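Local coordinates for 462aa long hypothetical selenium-binding protein (Sulfolobus tokodaii, PDB 2ECE), which is of unknown function but folds as a beta propeller of the selenium-binding protein family and may bind selenium, at residues C32-T37 with A42-V47; T37-A42 with F439-S444; N70-H75 with L401-D406. All coordinates share one frame; numbering follows the deposited sequence.

Contact 1 (C32-T37 with A42-V47); sequences CLYTGT and ADFIAV
C32 and F44 face each other as an antiparallel hydrogen-bonded pair where strand 27-33 and strand 44-49 form a hairpin in the middle of a four-stranded sheet. C32 N reaches F44 O at 2.8 Å, and F44 N answers to C32 O at 3.0 Å. Both side chains lie on the same face of the sheet, and here the packing is tight. C32 CB rests over one face of the F44 ring, 3.5 Å from its centroid, in a CH-pi contact, while SG stands obliquely beside the ring and touches A46 CB. With CG lodged between the backbone N and the carbonyl carbon (chi1 60°), the F44 ring folds back over C32. Y34 CE2 approaches F44 CE2 obliquely, at 3.5 Å, with the two ring planes 43° apart. Past the end of the strand the grip turns polar. D43 OD1 receives Y34 N at 2.9 Å from above the carboxylate plane, and D43 OD2 takes T35 OG1 at 3.0 Å on its syn lone pair. The looser side is at A42, which is partly exposed: its methyl turns away, and A42 O meets the edge of the Y34 ring, 3.3 Å from CD2. D43 OD2 also accepts L73 N, so neutral donors from Y34, T35 and L73 bond to this buried carboxylate, which is expected to stabilise its negative charge.

Contact 2 (T37-A42 with F439-S444); sequences TGINRA and FGEARS
The loop between strands 27-33 and 44-49 leans, through T37 and I39, on the type II' turn F439-A442 that leads into strand 443-449. That strand comes from near the end of the chain and joins the sheet of the first strands, the usual way in which a beta propeller closes its ring. T37 begins an ST turn: its OG1 accepts I39 N at 3.1 Å. With OG1 between the backbone N and the carbonyl carbon (chi1 65°), the hydroxyl faces back into its own loop, where it also bonds to Y34 O, and CG2 is left to meet the other segment. This methyl lies 3.5 Å from R443 NE and equally 3.5 Å from E441 O. The extended R443 chain slides past T37 in the opposite direction, and T37 CA sits over one face of the guanidinium, 4.0 Å from NH2. Farther along the loop, the I39 and E441 side chains cross at about a right angle, I39 CD1 lying against E441 CB at a separation so short for two carbons that its exact value is doubtful. E441, an exposed residue, bends its chain at chi2 (-65°), and OE2 makes a long, weak ion pair with K415. The polar partners of R443 lie outside: NH1 forms a salt bridge to D406 and bonds to S403 O, NH2 bonds to N407 OD1, and NE has a weak bond to L414 O. Toward T37 the arginine offers its flat face, so this contact holds by shape and apolar touch, while its charge is probably balanced largely by D406.

Contact 3 (N70-H75 with L401-D406); sequences NDELHH and LYSTWD
E72 holds S403 with both carboxylate oxygens, like a two-pronged fork. S403 OG gives its hydrogen to E72 OE1 at 2.6 Å, and S403 N reaches E72 OE2 at 2.9 Å in a nearly straight bond (170°). Each oxygen uses its syn lone pair, so the two donors of one residue fix the rotation of the carboxylate. The same group lies nearly parallel over one face of the Y402 ring, offset toward the rim, the planes only 6° apart, with E72 OE1 3.7 Å from Y402 CZ. E72 gets there by sending CG away from its backbone N (chi1 173°) and then bending the chain at chi2, which lays the carboxylate's face on the ring and turns its oxygens to the serine. Beside it H74 turns the edge of its ring to L401, with CE1 3.0 Å from L401 O and that oxygen near the ring plane.

The next shell sets these groups in place. R104 joins the fork from outside, its NE in a salt bridge with E72 OE1 and its NH2 bonded to S403 OG, so the buried glutamate has a cationic partner. On the other segment D406 OD1 gathers two backbone donors, L401 N at 2.9 Å along its syn lone pair and Y402 N at 3.2 Å from above the carboxylate plane. D406 N returns to Y402 O at 2.8 Å, which ties the start of the segment to the helical turn that follows. D71, next to E72, is anchored by R107, S105 and Y109. Segment 70-75 runs from strand 60-65 of one propeller sheet to strand 77-78 of the next, and helix 403-409 follows strand 394-398 and precedes strand 417-423: a blade-to-blade connection of a beta propeller, packed against a helical excursion between neighbouring strands.

How the contacts relate
The three contacts form one continuous patch on the same side of the chain's centre. Contacts 1 and 2 have centres about 6 Å apart and share T37 and A42; L33 O and R443 N, 2.8 Å apart, tie neighbouring strands 27-33 and 443-449 of the sheet that combines early strands with one from near the C-terminus. Contact 3 lies about 9 Å from contact 1, centre to centre, and D43 OD2 reaches L73 N at 3.0 Å to join them. Contact 3 is also nested, along the chain, inside the loop closed by contact 2; their centres are about 11 Å apart, spanned by the 3.1 Å salt bridge from R443 NH1 to D406 OD2.

Contact 1 (C32-T37 with A42-V47)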
ATOM      1  N   CYS A  32       8.650  -0.132   9.633  1.00 18.67           N
ATOM      2  CA  CYS A  32       8.644   0.929  10.644  1.00 19.23           C
ATOM      3  C   CYS A  32       9.716   1.979  10.374  1.00 21.26           C
ATOM      4  O   CYS A  32      10.777   1.665   9.847  1.00 21.18           O
ATOM      5  CB  CYS A  32       8.854   0.327  12.034  1.00 19.53           C
ATOM      6  SG  CYS A  32       7.485  -0.732  12.555  1.00 19.91           S
ATOM      7  N   LEU A  33       9.450   3.224  10.760  1.00 22.27           N
ATOM      8  CA  LEU A  33      10.403   4.289  10.500  1.00 22.95           C
ATOM      9  C   LEU A  33      10.558   5.333  11.607  1.00 24.79           C
ATOM     10  O   LEU A  33       9.637   5.587  12.382  1.00 24.85           O
ATOM     11  CB  LEU A  33      10.016   5.010   9.208  1.00 21.48           C
ATOM     12  CG  LEU A  33       8.598   5.610   9.212  1.00 22.03           C
ATOM     13  CD1 LEU A  33       8.546   6.807   8.283  1.00 21.07           C
ATOM     14  CD2 LEU A  33       7.583   4.550   8.791  1.00 21.91           C
ATOM     15  N   TYR A  34      11.745   5.928  11.660  1.00 24.82           N
ATOM     16  CA  TYR A  34      12.052   6.998  12.602  1.00 25.16           C
ATOM     17  C   TYR A  34      12.226   8.259  11.754  1.00 26.31           C
ATOM     18  O   TYR A  34      12.368   9.368  12.275  1.00 27.46           O
ATOM     19  CB  TYR A  34      13.338   6.691  13.373  1.00 23.44           C
ATOM     20  CG  TYR A  34      13.127   5.773  14.560  1.00 24.08           C
ATOM     21  CD1 TYR A  34      12.361   6.184  15.655  1.00 23.99           C
ATOM     22  CD2 TYR A  34      13.685   4.496  14.593  1.00 23.45           C
ATOM     23  CE1 TYR A  34      12.157   5.342  16.749  1.00 23.19           C
ATOM     24  CE2 TYR A  34      13.486   3.649  15.683  1.00 23.07           C
ATOM     25  CZ  TYR A  34      12.724   4.078  16.753  1.00 23.09           C
ATOM     26  OH  TYR A  34      12.533   3.254  17.833  1.00 25.18           O
ATOM     27  N   THR A  35      12.211   8.070  10.436  1.00 26.10           N
ATOM     28  CA  THR A  35      12.346   9.176   9.498  1.00 25.78           C
ATOM     29  C   THR A  35      11.178  10.135   9.722  1.00 26.82           C
ATOM     30  O   THR A  35      10.016   9.735   9.654  1.00 27.40           O
ATOM     31  CB  THR A  35      12.311   8.679   8.032  1.00 25.46           C
ATOM     32  OG1 THR A  35      13.344   7.711   7.823  1.00 23.83           O
ATOM     33  CG2 THR A  35      12.530   9.832   7.079  1.00 26.54           C
ATOM     34  N   GLY A  36      11.488  11.395  10.014  1.00 27.47           N
ATOM     35  CA  GLY A  36      10.440  12.376  10.241  1.00 27.17           C
ATOM     36  C   GLY A  36      10.052  12.560  11.703  1.00 28.52           C
ATOM     37  O   GLY A  36       9.258  13.445  12.036  1.00 26.73           O
ATOM     38  N   THR A  37      10.614  11.735  12.581  1.00 27.96           N
ATOM     39  CA  THR A  37      10.304  11.821  14.004  1.00 29.79           C
ATOM     40  C   THR A  37      11.309  12.680  14.751  1.00 32.31           C
ATOM     41  O   THR A  37      11.081  13.055  15.900  1.00 32.52           O
ATOM     42  CB  THR A  37      10.328  10.446  14.665  1.00 27.51           C
ATOM     43  OG1 THR A  37      11.668   9.936  14.623  1.00 24.43           O
ATOM     44  CG2 THR A  37       9.369   9.490  13.948  1.00 23.67           C
ATOM     45  N   ALA A  42      17.939   4.327  12.638  1.00 25.70           N
ATOM     46  CA  ALA A  42      17.554   3.722  11.372  1.00 24.30           C
ATOM     47  C   ALA A  42      16.129   3.179  11.394  1.00 23.37           C
ATOM     48  O   ALA A  42      15.585   2.860  12.454  1.00 21.97           O
ATOM     49  CB  ALA A  42      18.522   2.599  11.019  1.00 25.02           C
ATOM     50  N   ASP A  43      15.519   3.095  10.217  1.00 22.51           N
ATOM     51  CA  ASP A  43      14.180   2.537  10.108  1.00 21.04           C
ATOM     52  C   ASP A  43      14.400   1.034  10.299  1.00 20.46           C
ATOM     53  O   ASP A  43      15.547   0.587  10.374  1.00 18.94           O
ATOM     54  CB  ASP A  43      13.586   2.848   8.730  1.00 19.82           C
ATOM     55  CG  ASP A  43      13.365   4.338   8.516  1.00 19.45           C
ATOM     56  OD1 ASP A  43      13.483   5.104   9.501  1.00 19.60           O
ATOM     57  OD2 ASP A  43      13.059   4.747   7.375  1.00 18.26           O
ATOM     58  N   PHE A  44      13.325   0.259  10.378  1.00 18.96           N
ATOM     59  CA  PHE A  44      13.460  -1.176  10.600  1.00 18.98           C
ATOM     60  C   PHE A  44      12.198  -1.945  10.248  1.00 19.03           C
ATOM     61  O   PHE A  44      11.122  -1.371  10.099  1.00 19.47           O
ATOM     62  CB  PHE A  44      13.791  -1.446  12.076  1.00 18.70           C
ATOM     63  CG  PHE A  44      12.736  -0.940  13.035  1.00 19.72           C
ATOM     64  CD1 PHE A  44      11.747  -1.795  13.527  1.00 20.12           C
ATOM     65  CD2 PHE A  44      12.731   0.396  13.445  1.00 17.77           C
ATOM     66  CE1 PHE A  44      10.771  -1.331  14.417  1.00 20.34           C
ATOM     67  CE2 PHE A  44      11.762   0.871  14.330  1.00 20.24           C
ATOM     68  CZ  PHE A  44      10.775   0.001  14.822  1.00 19.84           C
ATOM     69  N   ILE A  45      12.351  -3.258  10.120  1.00 20.92           N
ATOM     70  CA  ILE A  45      11.226  -4.139   9.840  1.00 21.06           C
ATOM     71  C   ILE A  45      10.929  -4.811  11.170  1.00 21.80           C
ATOM     72  O   ILE A  45      11.810  -5.430  11.773  1.00 22.33           O
ATOM     73  CB  ILE A  45      11.577  -5.236   8.810  1.00 20.73           C
ATOM     74  CG1 ILE A  45      11.649  -4.635   7.403  1.00 18.18           C
ATOM     75  CG2 ILE A  45      10.523  -6.355   8.866  1.00 20.11           C
ATOM     76  CD1 ILE A  45      10.296  -4.227   6.834  1.00 18.10           C
ATOM     77  N   ALA A  46       9.699  -4.675  11.641  1.00 21.50           N
ATOM     78  CA  ALA A  46       9.334  -5.290  12.906  1.00 21.23           C
ATOM     79  C   ALA A  46       8.646  -6.615  12.648  1.00 22.40           C
ATOM     80  O   ALA A  46       7.858  -6.739  11.707  1.00 21.70           O
ATOM     81  CB  ALA A  46       8.415  -4.369  13.687  1.00 22.62           C
ATOM     82  N   VAL A  47       8.961  -7.607  13.476  1.00 22.78           N
ATOM     83  CA  VAL A  47       8.345  -8.919  13.355  1.00 22.25           C
ATOM     84  C   VAL A  47       7.349  -9.036  14.501  1.00 21.86           C
ATOM     85  O   VAL A  47       7.738  -9.089  15.665  1.00 23.79           O
ATOM     86  CB  VAL A  47       9.386 -10.052  13.469  1.00 21.09           C
ATOM     87  CG1 VAL A  47       8.701 -11.397  13.292  1.00 20.83           C
ATOM     88  CG2 VAL A  47      10.472  -9.870  12.414  1.00 19.43           C
TER

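Contact 2 (T37-A42 with F439-S444)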
ATOM      1  N   THR A  37      10.614  11.735  12.581  1.00 27.96           N
ATOM      2  CA  THR A  37      10.304  11.821  14.004  1.00 29.79           C
ATOM      3  C   THR A  37      11.309  12.680  14.751  1.00 32.31           C
ATOM      4  O   THR A  37      11.081  13.055  15.900  1.00 32.52           O
ATOM      5  CB  THR A  37      10.328  10.446  14.665  1.00 27.51           C
ATOM      6  OG1 THR A  37      11.668   9.936  14.623  1.00 24.43           O
ATOM      7  CG2 THR A  37       9.369   9.490  13.948  1.00 23.67           C
ATOM      8  N   GLY A  38      12.430  12.973  14.104  1.00 34.63           N
ATOM      9  CA  GLY A  38      13.452  13.772  14.750  1.00 36.73           C
ATOM     10  C   GLY A  38      14.410  12.891  15.521  1.00 37.73           C
ATOM     11  O   GLY A  38      15.372  13.376  16.114  1.00 39.94           O
ATOM     12  N   ILE A  39      14.147  11.589  15.517  1.00 36.77           N
ATOM     13  CA  ILE A  39      14.999  10.637  16.214  1.00 35.98           C
ATOM     14  C   ILE A  39      16.039  10.071  15.259  1.00 36.32           C
ATOM     15  O   ILE A  39      15.701   9.519  14.211  1.00 35.02           O
ATOM     16  CB  ILE A  39      14.157   9.505  16.818  1.00 35.82           C
ATOM     17  CG1 ILE A  39      13.284  10.081  17.933  1.00 34.83           C
ATOM     18  CG2 ILE A  39      15.059   8.399  17.350  1.00 34.91           C
ATOM     19  CD1 ILE A  39      12.126   9.220  18.308  1.00 34.91           C
ATOM     20  N   ASN A  40      17.306  10.215  15.632  1.00 36.14           N
ATOM     21  CA  ASN A  40      18.412   9.752  14.805  1.00 37.01           C
ATOM     22  C   ASN A  40      18.686   8.255  14.936  1.00 36.45           C
ATOM     23  O   ASN A  40      19.693   7.846  15.514  1.00 36.66           O
ATOM     24  CB  ASN A  40      19.674  10.560  15.140  1.00 38.91           C
ATOM     25  CG  ASN A  40      20.736  10.463  14.060  1.00 41.37           C
ATOM     26  OD1 ASN A  40      20.434  10.544  12.867  1.00 41.48           O
ATOM     27  ND2 ASN A  40      21.990  10.309  14.472  1.00 42.48           N
ATOM     28  N   ARG A  41      17.773   7.449  14.394  1.00 35.12           N
ATOM     29  CA  ARG A  41      17.878   5.987  14.400  1.00 32.97           C
ATOM     30  C   ARG A  41      17.384   5.452  13.063  1.00 28.83           C
ATOM     31  O   ARG A  41      16.503   6.035  12.441  1.00 27.40           O
ATOM     32  CB  ARG A  41      17.011   5.362  15.493  1.00 34.87           C
ATOM     33  CG  ARG A  41      17.529   5.477  16.901  1.00 40.29           C
ATOM     34  CD  ARG A  41      16.584   4.723  17.824  1.00 44.91           C
ATOM     35  NE  ARG A  41      16.618   5.226  19.194  1.00 48.53           N
ATOM     36  CZ  ARG A  41      15.708   4.928  20.116  1.00 50.20           C
ATOM     37  NH1 ARG A  41      14.692   4.131  19.811  1.00 51.58           N
ATOM     38  NH2 ARG A  41      15.806   5.430  21.340  1.00 51.03           N
ATOM     39  N   ALA A  42      17.939   4.327  12.638  1.00 25.70           N
ATOM     40  CA  ALA A  42      17.554   3.722  11.372  1.00 24.30           C
ATOM     41  C   ALA A  42      16.129   3.179  11.394  1.00 23.37           C
ATOM     42  O   ALA A  42      15.585   2.860  12.454  1.00 21.97           O
ATOM     43  CB  ALA A  42      18.522   2.599  11.019  1.00 25.02           C
ATOM     44  N   PHE A 439       4.424   1.027  18.756  1.00 22.84           N
ATOM     45  CA  PHE A 439       5.802   1.064  18.281  1.00 22.37           C
ATOM     46  C   PHE A 439       6.668   2.142  18.929  1.00 24.38           C
ATOM     47  O   PHE A 439       7.760   2.449  18.443  1.00 23.98           O
ATOM     48  CB  PHE A 439       5.798   1.207  16.757  1.00 22.39           C
ATOM     49  CG  PHE A 439       5.231   0.001  16.044  1.00 23.70           C
ATOM     50  CD1 PHE A 439       5.997  -1.151  15.879  1.00 21.38           C
ATOM     51  CD2 PHE A 439       3.922   0.005  15.572  1.00 22.22           C
ATOM     52  CE1 PHE A 439       5.467  -2.281  15.257  1.00 21.86           C
ATOM     53  CE2 PHE A 439       3.386  -1.122  14.949  1.00 22.80           C
ATOM     54  CZ  PHE A 439       4.160  -2.267  14.791  1.00 21.73           C
ATOM     55  N   GLY A 440       6.184   2.707  20.032  1.00 24.63           N
ATOM     56  CA  GLY A 440       6.947   3.730  20.737  1.00 26.06           C
ATOM     57  C   GLY A 440       7.045   5.036  19.977  1.00 24.92           C
ATOM     58  O   GLY A 440       6.031   5.671  19.710  1.00 26.06           O
ATOM     59  N   GLU A 441       8.261   5.444  19.627  1.00 25.93           N
ATOM     60  CA  GLU A 441       8.452   6.691  18.888  1.00 26.51           C
ATOM     61  C   GLU A 441       8.586   6.419  17.389  1.00 25.22           C
ATOM     62  O   GLU A 441       8.660   7.349  16.583  1.00 23.55           O
ATOM     63  CB  GLU A 441       9.700   7.427  19.389  1.00 27.61           C
ATOM     64  CG  GLU A 441       9.658   7.854  20.858  1.00 34.12           C
ATOM     65  CD  GLU A 441       8.591   8.898  21.147  1.00 37.69           C
ATOM     66  OE1 GLU A 441       8.491   9.883  20.383  1.00 39.99           O
ATOM     67  OE2 GLU A 441       7.859   8.743  22.148  1.00 41.24           O
ATOM     68  N   ALA A 442       8.632   5.142  17.021  1.00 22.70           N
ATOM     69  CA  ALA A 442       8.740   4.763  15.613  1.00 21.96           C
ATOM     70  C   ALA A 442       7.340   4.780  15.003  1.00 21.63           C
ATOM     71  O   ALA A 442       6.355   4.620  15.721  1.00 20.93           O
ATOM     72  CB  ALA A 442       9.350   3.366  15.488  1.00 22.02           C
ATOM     73  N   ARG A 443       7.256   4.978  13.688  1.00 21.18           N
ATOM     74  CA  ARG A 443       5.972   5.012  12.994  1.00 21.38           C
ATOM     75  C   ARG A 443       5.831   3.740  12.159  1.00 21.00           C
ATOM     76  O   ARG A 443       6.832   3.188  11.701  1.00 21.44           O
ATOM     77  CB  ARG A 443       5.884   6.256  12.101  1.00 21.65           C
ATOM     78  CG  ARG A 443       5.997   7.560  12.890  1.00 23.11           C
ATOM     79  CD  ARG A 443       5.961   8.796  12.004  1.00 23.96           C
ATOM     80  NE  ARG A 443       6.142  10.009  12.798  1.00 23.58           N
ATOM     81  CZ  ARG A 443       6.245  11.233  12.291  1.00 24.17           C
ATOM     82  NH1 ARG A 443       6.179  11.420  10.982  1.00 22.62           N
ATOM     83  NH2 ARG A 443       6.424  12.271  13.096  1.00 25.84           N
ATOM     84  N   SER A 444       4.598   3.281  11.957  1.00 19.68           N
ATOM     85  CA  SER A 444       4.367   2.047  11.205  1.00 19.47           C
ATOM     86  C   SER A 444       3.676   2.251   9.860  1.00 17.15           C
ATOM     87  O   SER A 444       2.818   3.121   9.716  1.00 16.37           O
ATOM     88  CB  SER A 444       3.559   1.071  12.066  1.00 18.98           C
ATOM     89  OG  SER A 444       2.395   1.698  12.591  1.00 19.28           O
TER

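Contact 3 (N70-H75 with L401-D406)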
ATOM      1  N   ASN A  70      17.303   7.326   7.766  1.00 27.17           N
ATOM      2  CA  ASN A  70      16.435   8.034   6.823  1.00 27.69           C
ATOM      3  C   ASN A  70      16.104   7.356   5.487  1.00 25.64           C
ATOM      4  O   ASN A  70      15.991   8.029   4.466  1.00 25.54           O
ATOM      5  CB  ASN A  70      16.982   9.441   6.546  1.00 31.77           C
ATOM      6  CG  ASN A  70      16.932  10.334   7.770  1.00 34.73           C
ATOM      7  OD1 ASN A  70      15.955  10.323   8.527  1.00 38.30           O
ATOM      8  ND2 ASN A  70      17.980  11.121   7.967  1.00 38.45           N
ATOM      9  N   ASP A  71      15.935   6.035   5.489  1.00 22.97           N
ATOM     10  CA  ASP A  71      15.573   5.314   4.263  1.00 21.89           C
ATOM     11  C   ASP A  71      14.135   5.676   3.897  1.00 20.92           C
ATOM     12  O   ASP A  71      13.793   5.791   2.721  1.00 21.36           O
ATOM     13  CB  ASP A  71      15.619   3.788   4.479  1.00 21.93           C
ATOM     14  CG  ASP A  71      17.022   3.199   4.348  1.00 21.40           C
ATOM     15  OD1 ASP A  71      17.650   3.340   3.274  1.00 20.54           O
ATOM     16  OD2 ASP A  71      17.490   2.571   5.318  1.00 18.97           O
ATOM     17  N   GLU A  72      13.332   5.869   4.943  1.00 21.45           N
ATOM     18  CA  GLU A  72      11.895   6.142   4.895  1.00 20.80           C
ATOM     19  C   GLU A  72      11.245   4.879   4.351  1.00 20.88           C
ATOM     20  O   GLU A  72      10.888   4.800   3.174  1.00 20.00           O
ATOM     21  CB  GLU A  72      11.522   7.355   4.026  1.00 22.26           C
ATOM     22  CG  GLU A  72       9.981   7.569   3.829  1.00 23.02           C
ATOM     23  CD  GLU A  72       9.378   8.752   4.614  1.00 24.48           C
ATOM     24  OE1 GLU A  72      10.014   9.827   4.687  1.00 23.95           O
ATOM     25  OE2 GLU A  72       8.248   8.619   5.141  1.00 24.08           O
ATOM     26  N   LEU A  73      11.139   3.869   5.212  1.00 20.33           N
ATOM     27  CA  LEU A  73      10.496   2.619   4.819  1.00 19.34           C
ATOM     28  C   LEU A  73       9.044   2.966   4.591  1.00 18.71           C
ATOM     29  O   LEU A  73       8.529   3.936   5.177  1.00 16.97           O
ATOM     30  CB  LEU A  73      10.610   1.552   5.913  1.00 18.80           C
ATOM     31  CG  LEU A  73      12.002   0.944   6.134  1.00 21.19           C
ATOM     32  CD1 LEU A  73      11.871  -0.401   6.828  1.00 19.40           C
ATOM     33  CD2 LEU A  73      12.704   0.755   4.797  1.00 20.66           C
ATOM     34  N   HIS A  74       8.421   2.273   3.646  1.00 18.64           N
ATOM     35  CA  HIS A  74       7.017   2.551   3.360  1.00 18.62           C
ATOM     36  C   HIS A  74       6.276   1.262   2.943  1.00 17.28           C
ATOM     37  O   HIS A  74       5.738   0.530   3.768  1.00 16.70           O
ATOM     38  CB  HIS A  74       7.076   3.539   2.223  1.00 16.84           C
ATOM     39  CG  HIS A  74       5.800   4.246   1.909  1.00 17.85           C
ATOM     40  ND1 HIS A  74       5.443   5.427   2.521  1.00 16.34           N
ATOM     41  CD2 HIS A  74       4.871   4.023   0.951  1.00 16.92           C
ATOM     42  CE1 HIS A  74       4.350   5.903   1.950  1.00 16.68           C
ATOM     43  NE2 HIS A  74       3.981   5.069   0.995  1.00 18.62           N
ATOM     44  N   HIS A  75       6.525   0.874   1.702  1.00 16.69           N
ATOM     45  CA  HIS A  75       5.885  -0.306   1.117  1.00 17.39           C
ATOM     46  C   HIS A  75       6.990  -1.322   0.849  1.00 18.08           C
ATOM     47  O   HIS A  75       8.143  -0.945   0.641  1.00 17.19           O
ATOM     48  CB  HIS A  75       5.182   0.031  -0.223  1.00 16.65           C
ATOM     49  CG  HIS A  75       3.792   0.584  -0.077  1.00 22.82           C
ATOM     50  ND1 HIS A  75       3.329   1.150   1.092  1.00 22.51           N
ATOM     51  CD2 HIS A  75       2.773   0.678  -0.968  1.00 21.71           C
ATOM     52  CE1 HIS A  75       2.086   1.565   0.917  1.00 22.42           C
ATOM     53  NE2 HIS A  75       1.725   1.291  -0.324  1.00 22.54           N
ATOM     54  N   LEU A 401       1.566   7.885   7.128  1.00 20.36           N
ATOM     55  CA  LEU A 401       1.441   8.064   5.685  1.00 19.42           C
ATOM     56  C   LEU A 401       2.798   8.373   5.053  1.00 19.78           C
ATOM     57  O   LEU A 401       3.256   7.672   4.151  1.00 17.61           O
ATOM     58  CB  LEU A 401       0.460   9.208   5.370  1.00 18.61           C
ATOM     59  CG  LEU A 401       0.265   9.570   3.888  1.00 21.16           C
ATOM     60  CD1 LEU A 401      -0.337   8.384   3.144  1.00 19.97           C
ATOM     61  CD2 LEU A 401      -0.638  10.793   3.760  1.00 21.74           C
ATOM     62  N   TYR A 402       3.426   9.441   5.532  1.00 19.30           N
ATOM     63  CA  TYR A 402       4.727   9.872   5.034  1.00 19.04           C
ATOM     64  C   TYR A 402       5.320  10.875   6.041  1.00 20.18           C
ATOM     65  O   TYR A 402       4.644  11.803   6.481  1.00 20.39           O
ATOM     66  CB  TYR A 402       4.571  10.505   3.640  1.00 17.75           C
ATOM     67  CG  TYR A 402       5.888  10.838   2.965  1.00 20.35           C
ATOM     68  CD1 TYR A 402       6.539  12.048   3.217  1.00 20.37           C
ATOM     69  CD2 TYR A 402       6.515   9.919   2.121  1.00 18.28           C
ATOM     70  CE1 TYR A 402       7.787  12.333   2.647  1.00 20.40           C
ATOM     71  CE2 TYR A 402       7.757  10.193   1.547  1.00 18.73           C
ATOM     72  CZ  TYR A 402       8.387  11.402   1.816  1.00 19.26           C
ATOM     73  OH  TYR A 402       9.616  11.679   1.258  1.00 21.52           O
ATOM     74  N   SER A 403       6.580  10.663   6.406  1.00 19.47           N
ATOM     75  CA  SER A 403       7.286  11.500   7.378  1.00 22.05           C
ATOM     76  C   SER A 403       6.819  12.951   7.495  1.00 22.57           C
ATOM     77  O   SER A 403       6.283  13.351   8.522  1.00 23.77           O
ATOM     78  CB  SER A 403       8.790  11.476   7.084  1.00 21.52           C
ATOM     79  OG  SER A 403       9.060  11.980   5.788  1.00 22.54           O
ATOM     80  N   THR A 404       7.017  13.735   6.441  1.00 23.63           N
ATOM     81  CA  THR A 404       6.638  15.140   6.470  1.00 23.37           C
ATOM     82  C   THR A 404       5.143  15.419   6.400  1.00 23.68           C
ATOM     83  O   THR A 404       4.686  16.447   6.900  1.00 22.67           O
ATOM     84  CB  THR A 404       7.360  15.921   5.360  1.00 23.42           C
ATOM     85  OG1 THR A 404       7.199  15.245   4.108  1.00 22.71           O
ATOM     86  CG2 THR A 404       8.845  16.031   5.687  1.00 21.39           C
ATOM     87  N   TRP A 405       4.378  14.520   5.789  1.00 22.11           N
ATOM     88  CA  TRP A 405       2.938  14.722   5.718  1.00 23.09           C
ATOM     89  C   TRP A 405       2.321  14.431   7.089  1.00 23.05           C
ATOM     90  O   TRP A 405       1.369  15.102   7.501  1.00 22.83           O
ATOM     91  CB  TRP A 405       2.314  13.829   4.630  1.00 21.33           C
ATOM     92  CG  TRP A 405       2.679  14.264   3.231  1.00 22.04           C
ATOM     93  CD1 TRP A 405       3.916  14.649   2.790  1.00 21.14           C
ATOM     94  CD2 TRP A 405       1.800  14.371   2.102  1.00 20.74           C
ATOM     95  NE1 TRP A 405       3.859  14.996   1.462  1.00 22.24           N
ATOM     96  CE2 TRP A 405       2.575  14.834   1.013  1.00 21.04           C
ATOM     97  CE3 TRP A 405       0.433  14.123   1.903  1.00 20.61           C
ATOM     98  CZ2 TRP A 405       2.029  15.055  -0.261  1.00 20.36           C
ATOM     99  CZ3 TRP A 405      -0.111  14.343   0.629  1.00 21.01           C
ATOM    100  CH2 TRP A 405       0.690  14.806  -0.432  1.00 19.38           C
ATOM    101  N   ASP A 406       2.862  13.441   7.798  1.00 23.39           N
ATOM    102  CA  ASP A 406       2.358  13.110   9.132  1.00 22.82           C
ATOM    103  C   ASP A 406       2.453  14.376   9.980  1.00 24.56           C
ATOM    104  O   ASP A 406       1.509  14.768  10.666  1.00 24.99           O
ATOM    105  CB  ASP A 406       3.222  12.044   9.822  1.00 21.33           C
ATOM    106  CG  ASP A 406       3.148  10.679   9.153  1.00 22.06           C
ATOM    107  OD1 ASP A 406       2.266  10.460   8.297  1.00 18.21           O
ATOM    108  OD2 ASP A 406       3.986   9.821   9.509  1.00 20.86           O
TER